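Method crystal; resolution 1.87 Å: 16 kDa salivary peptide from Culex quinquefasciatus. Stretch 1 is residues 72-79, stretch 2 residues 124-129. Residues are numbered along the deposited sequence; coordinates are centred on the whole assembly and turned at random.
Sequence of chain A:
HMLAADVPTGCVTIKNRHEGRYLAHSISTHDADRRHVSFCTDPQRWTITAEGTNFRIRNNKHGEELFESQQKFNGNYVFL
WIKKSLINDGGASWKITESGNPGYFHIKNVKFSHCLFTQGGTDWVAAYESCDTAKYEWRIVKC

Stretch 1, residues 72-79: KFNGNYVF
Stretch 2, residues 124-129: WVAAYE

How do the two backbones lie against each other? Residues 76-79 form a strand that continues later in the chain, reached through a loop in which Phe 73 N donates a hydrogen bond to Gly 75 O (2.9 Å). In the second stretch the strand reaches Tyr 128. The N-to-C directions differ by 128°, so the strands run roughly antiparallel but strongly splayed, with axes approaching to 5.7 Å. The nearest CA atoms, Val 78 CA and Ala 126 CA, are also 5.7 Å apart. Phi/psi is -70/137 at Asn 76, -66/147 at Tyr 77 and -118/125 at Val 78; across from them it is -114/147 at Val 125, -149/-168 at Ala 126, -149/133 at Ala 127 and -137/169 at Tyr 128.

Does a hydrogen-bond ladder tie the strands together? None of the modelled atoms form a hydrogen bond across the contact. Asn 76 O lies 4.0 Å from Ala 127 N, too far to bond, and 4.1 Å from Ala 126 CA. The N and O of both Asn 76 and Ala 127 are buried here without partners, a polar cost that the contact leaves unpaid. Asn 76 (chi1 m, chi2 61°) points its CB sideways, and its ND2 is hydrogen-bonded elsewhere in the structure.

Which apolar side chains meet? Val 78, chi1 t, points toward the second strand and places CG2 3.8 Å from Ala 126 C and 4.3 Å from Ala 127 CB, covering backbone as well as a methyl group. Phe 73 (phi/psi -88/-100, chi1 p, chi2 -78°) also points toward its partner: its CZ sits 4.1 Å from Ala 126 CB, a van der Waals contact, while Val 125 O lies at the ring edge, 4.2 Å from CZ. Tyr 77 (chi1 m) points away and takes no part.

What happens where the Tyr 128 hydroxyl meets Gly 75? Tyr 128 (chi1 m, chi2 -83°) leaves its strand sideways, but the end of its side chain comes nearer, bringing OH to 3.2 Å from Gly 75 CA. Gly 75, at phi/psi -92/168, has no side chain; a CB there would fall 2.4 Å from Tyr 128 OH, a clash, and a tight 3.4 Å from Ala 126 CB. Although Gly 75 N is 3.4 Å from Tyr 128 OH, the angle is poor and the approach is packing rather than a hydrogen bond.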

# COMPACT_ATOMS: atom_id res chain seq x y z
N LYS A 72 -6.19 12.15 -10.37
CA LYS A 72 -5.27 12.80 -9.41
C LYS A 72 -5.90 14.00 -8.74
O LYS A 72 -6.61 14.75 -9.42
CB LYS A 72 -3.96 13.20 -10.09
CG LYS A 72 -3.94 13.24 -11.61
CD LYS A 72 -2.55 13.08 -12.17
N PHE A 73 -5.72 14.13 -7.43
CA PHE A 73 -6.12 15.36 -6.72
C PHE A 73 -4.90 16.26 -6.86
O PHE A 73 -4.69 16.86 -7.94
CB PHE A 73 -6.58 15.02 -5.30
CG PHE A 73 -5.68 14.16 -4.43
CD1 PHE A 73 -5.61 12.79 -4.60
CD2 PHE A 73 -4.96 14.72 -3.39
CE1 PHE A 73 -4.79 12.01 -3.80
CE2 PHE A 73 -4.13 13.94 -2.59
CZ PHE A 73 -4.06 12.59 -2.79
N ASN A 74 -4.07 16.33 -5.83
CA ASN A 74 -2.75 17.00 -5.98
C ASN A 74 -1.85 15.81 -6.32
O ASN A 74 -1.17 15.83 -7.36
N GLY A 75 -1.92 14.77 -5.49
CA GLY A 75 -1.17 13.54 -5.80
C GLY A 75 -2.03 12.58 -6.58
O GLY A 75 -3.23 12.82 -6.65
N ASN A 76 -1.43 11.53 -7.16
CA ASN A 76 -2.24 10.49 -7.84
C ASN A 76 -2.98 9.75 -6.74
O ASN A 76 -2.37 9.50 -5.70
CB ASN A 76 -1.45 9.52 -8.73
CG ASN A 76 -0.71 10.13 -9.89
OD1 ASN A 76 0.18 10.95 -9.70
ND2 ASN A 76 -1.01 9.67 -11.09
N TYR A 77 -4.24 9.45 -6.97
CA TYR A 77 -5.07 8.73 -6.02
C TYR A 77 -4.57 7.30 -5.85
O TYR A 77 -4.09 6.68 -6.81
CB TYR A 77 -6.51 8.68 -6.50
CG TYR A 77 -7.37 9.88 -6.19
CD1 TYR A 77 -7.95 10.04 -4.94
CD2 TYR A 77 -7.64 10.83 -7.17
CE1 TYR A 77 -8.75 11.13 -4.65
CE2 TYR A 77 -8.45 11.93 -6.89
CZ TYR A 77 -9.00 12.07 -5.63
OH TYR A 77 -9.81 13.16 -5.35
N VAL A 78 -4.73 6.78 -4.64
CA VAL A 78 -4.54 5.37 -4.34
C VAL A 78 -5.88 4.84 -3.86
O VAL A 78 -6.45 5.38 -2.91
CB VAL A 78 -3.46 5.15 -3.27
CG1 VAL A 78 -3.45 3.70 -2.85
CG2 VAL A 78 -2.11 5.59 -3.79
N PHE A 79 -6.38 3.78 -4.51
CA PHE A 79 -7.72 3.27 -4.28
C PHE A 79 -7.71 1.78 -3.97
O PHE A 79 -6.78 1.06 -4.33
CB PHE A 79 -8.63 3.43 -5.52
CG PHE A 79 -8.91 4.85 -5.91
CD1 PHE A 79 -9.44 5.74 -5.00
CD2 PHE A 79 -8.69 5.27 -7.21
CE1 PHE A 79 -9.73 7.03 -5.38
CE2 PHE A 79 -8.98 6.56 -7.59
CZ PHE A 79 -9.50 7.44 -6.67
N TRP A 124 -5.01 10.80 4.61
CA TRP A 124 -4.91 10.67 3.17
C TRP A 124 -3.60 9.96 2.81
O TRP A 124 -2.55 10.23 3.40
CB TRP A 124 -4.96 12.04 2.49
CG TRP A 124 -6.26 12.78 2.75
CD1 TRP A 124 -7.47 12.22 3.05
CD2 TRP A 124 -6.47 14.21 2.75
NE1 TRP A 124 -8.42 13.21 3.23
CE2 TRP A 124 -7.83 14.43 3.05
CE3 TRP A 124 -5.64 15.31 2.53
CZ2 TRP A 124 -8.39 15.72 3.12
CZ3 TRP A 124 -6.19 16.59 2.60
CH2 TRP A 124 -7.56 16.78 2.90
N VAL A 125 -3.70 9.03 1.86
CA VAL A 125 -2.58 8.26 1.33
C VAL A 125 -2.41 8.66 -0.12
O VAL A 125 -3.38 8.98 -0.82
CB VAL A 125 -2.83 6.74 1.46
CG1 VAL A 125 -1.62 5.91 0.96
CG2 VAL A 125 -3.21 6.38 2.88
N ALA A 126 -1.16 8.64 -0.59
CA ALA A 126 -0.85 8.98 -1.97
C ALA A 126 0.37 8.19 -2.41
O ALA A 126 0.81 7.25 -1.74
CB ALA A 126 -0.63 10.49 -2.11
N ALA A 127 0.93 8.58 -3.56
CA ALA A 127 2.16 7.99 -4.05
C ALA A 127 2.90 9.06 -4.83
O ALA A 127 2.31 9.76 -5.65
CB ALA A 127 1.88 6.76 -4.92
N TYR A 128 4.20 9.19 -4.56
CA TYR A 128 5.04 10.18 -5.24
C TYR A 128 6.37 9.53 -5.61
O TYR A 128 6.67 8.48 -5.07
CB TYR A 128 5.21 11.41 -4.35
CG TYR A 128 3.98 12.22 -4.07
CD1 TYR A 128 3.52 13.18 -4.97
CD2 TYR A 128 3.27 12.06 -2.90
CE1 TYR A 128 2.40 13.94 -4.71
CE2 TYR A 128 2.14 12.81 -2.62
CZ TYR A 128 1.70 13.76 -3.53
OH TYR A 128 0.59 14.49 -3.24
N GLU A 129 7.19 10.18 -6.43
CA GLU A 129 8.42 9.54 -6.95
C GLU A 129 9.63 9.66 -6.02
O GLU A 129 10.57 8.90 -6.22
CB GLU A 129 8.77 10.18 -8.29
CG GLU A 129 8.39 11.64 -8.37
CD GLU A 129 9.29 12.47 -9.28
OE1 GLU A 129 9.41 12.12 -10.47
OE2 GLU A 129 9.86 13.46 -8.79